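Side-chain contact in Glyco_hydro_cc domain-containing protein (Cryptococcus neoformans, PDB 6UBC), which probably binds beta-1,3-glucan oligosaccharides, as a member of glycoside hydrolase family GH128, subgroup VII: residues Ala299-Asp303 with Gln304-Leu308. Numbering follows the deposited sequence.
Sequences APWKD and QGSIL
Trp301 and Ser306 meet across a turn that follows helix 287-298 and leads into strand 307-309. Three backbone bonds close the turn. Trp301 O accepts from Gln304 N at 2.8 Å and from Ser306 N at 3.1 Å, the two donors lying on opposite faces of the carbonyl plane; the second bond is the straighter, with an N-H...O angle of 160°, and the first is more bent. Lys302 O receives Gly305 N at 2.9 Å. The Ser306 and Gly305 bonds are the 6→1 and 5→2 pair of a Schellman motif, with Gly305 at positive phi, 101°, where a CB would press on the preceding carbonyl oxygen, so the reversal itself calls for glycine.

Side chains pack beside these bonds. Ser306 OG lies 3.4 Å from Trp301 CB, but its hydrogen bond goes to Pro266 O. Gln304 CG, set beside its own backbone N and anti to the carbonyl carbon, reaches Trp301 CE3 at 3.9 Å; beyond a bend at chi2, the amide plane stands 78° from the indole. Leu308 CD1 rests against both Ala299 CA and Lys302 CB, at 4.0 Å.

The polar link is indirect: a water accepts from Lys302 NZ and donates to Ser306 O, while the ammonium also forms a salt bridge with Asp337. That carboxylate takes Leu308 N through its other oxygen.

The chemistry implies a turn fixed by two carbonyls, Trp301 O with two donors and Lys302 O with one, while apolar contacts and a shared aspartate tie residues 299-303, after helix 287-298, to strand 307-309, parallel to 268-270.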
loop_
_atom_site.group_PDB
_atom_site.type_symbol
_atom_site.label_atom_id
_atom_site.label_comp_id
_atom_site.label_asym_id
_atom_site.label_seq_id
_atom_site.Cartn_x
_atom_site.Cartn_y
_atom_site.Cartn_z
ATOM N N ALA A 299 2.594 -17.006 -2.046
ATOM C CA ALA A 299 2.638 -17.535 -3.444
ATOM C C ALA A 299 1.595 -18.618 -3.737
ATOM O O ALA A 299 1.016 -18.604 -4.831
ATOM C CB ALA A 299 4.009 -18.013 -3.759
ATOM N N PRO A 300 1.299 -19.590 -2.843
ATOM C CA PRO A 300 0.332 -20.632 -3.194
ATOM C C PRO A 300 -1.019 -20.090 -3.684
ATOM O O PRO A 300 -1.693 -20.765 -4.464
ATOM C CB PRO A 300 0.205 -21.431 -1.883
ATOM C CG PRO A 300 1.541 -21.260 -1.206
ATOM C CD PRO A 300 1.866 -19.804 -1.500
ATOM N N TRP A 301 -1.447 -18.903 -3.220
ATOM C CA TRP A 301 -2.762 -18.343 -3.594
ATOM C C TRP A 301 -2.778 -17.930 -5.058
ATOM O O TRP A 301 -3.885 -17.826 -5.636
ATOM C CB TRP A 301 -3.132 -17.189 -2.675
ATOM C CG TRP A 301 -3.497 -17.646 -1.298
ATOM C CD1 TRP A 301 -2.814 -17.418 -0.141
ATOM C CD2 TRP A 301 -4.666 -18.385 -0.938
ATOM N NE1 TRP A 301 -3.462 -17.997 0.913
ATOM C CE2 TRP A 301 -4.614 -18.572 0.461
ATOM C CE3 TRP A 301 -5.736 -18.922 -1.663
ATOM C CZ2 TRP A 301 -5.572 -19.309 1.144
ATOM C CZ3 TRP A 301 -6.717 -19.606 -0.989
ATOM C CH2 TRP A 301 -6.642 -19.771 0.397
ATOM N N LYS A 302 -1.633 -17.677 -5.667
ATOM C CA LYS A 302 -1.604 -17.248 -7.077
ATOM C C LYS A 302 -2.339 -18.317 -7.933
ATOM O O LYS A 302 -3.102 -17.923 -8.839
ATOM C CB LYS A 302 -0.158 -17.101 -7.522
ATOM C CG LYS A 302 0.003 -16.862 -9.008
ATOM C CD LYS A 302 0.548 -15.526 -9.364
ATOM C CE LYS A 302 0.982 -15.476 -10.815
ATOM N NZ LYS A 302 0.545 -14.230 -11.495
ATOM N N ASP A 303 -2.194 -19.600 -7.562
ATOM C CA ASP A 303 -2.817 -20.778 -8.229
ATOM C C ASP A 303 -4.341 -20.694 -8.154
ATOM O O ASP A 303 -5.017 -21.291 -8.951
ATOM C CB ASP A 303 -2.353 -22.070 -7.544
ATOM C CG ASP A 303 -0.874 -22.381 -7.806
ATOM O OD1 ASP A 303 -0.327 -21.900 -8.893
ATOM O OD2 ASP A 303 -0.275 -23.104 -6.944
ATOM N N GLN A 304 -4.862 -19.996 -7.177
ATOM C CA GLN A 304 -6.301 -19.857 -6.981
ATOM C C GLN A 304 -6.750 -18.520 -7.556
ATOM O O GLN A 304 -7.872 -18.175 -7.309
ATOM C CB GLN A 304 -6.595 -20.038 -5.497
ATOM C CG GLN A 304 -5.763 -21.160 -4.881
ATOM C CD GLN A 304 -6.318 -22.498 -5.298
ATOM O OE1 GLN A 304 -7.523 -22.691 -5.266
ATOM N NE2 GLN A 304 -5.458 -23.408 -5.737
ATOM N N GLY A 305 -5.920 -17.785 -8.283
ATOM C CA GLY A 305 -6.414 -16.543 -8.876
ATOM C C GLY A 305 -6.001 -15.279 -8.121
ATOM O O GLY A 305 -6.304 -14.170 -8.644
ATOM N N SER A 306 -5.319 -15.385 -6.982
ATOM C CA SER A 306 -4.992 -14.178 -6.163
ATOM C C SER A 306 -3.966 -13.348 -6.935
ATOM O O SER A 306 -3.026 -13.944 -7.532
ATOM C CB SER A 306 -4.507 -14.546 -4.798
ATOM O OG SER A 306 -5.507 -15.275 -4.115
ATOM N N ILE A 307 -4.174 -12.035 -6.994
ATOM C CA ILE A 307 -3.156 -11.081 -7.499
ATOM C C ILE A 307 -2.140 -10.799 -6.368
ATOM O O ILE A 307 -2.594 -10.412 -5.242
ATOM C CB ILE A 307 -3.826 -9.805 -8.024
ATOM C CG1 ILE A 307 -4.619 -10.058 -9.300
ATOM C CG2 ILE A 307 -2.819 -8.725 -8.269
ATOM C CD1 ILE A 307 -5.649 -9.002 -9.573
ATOM N N LEU A 308 -0.834 -10.963 -6.639
ATOM C CA LEU A 308 0.226 -10.811 -5.617
ATOM C C LEU A 308 0.876 -9.435 -5.720
ATOM O O LEU A 308 1.392 -9.045 -6.772
ATOM C CB LEU A 308 1.280 -11.868 -5.750
ATOM C CG LEU A 308 0.743 -13.294 -5.704
ATOM C CD1 LEU A 308 1.921 -14.225 -5.586
ATOM C CD2 LEU A 308 -0.233 -13.482 -4.550
HETATM O O HOH W 1 -2.025 -13.461 -10.292
#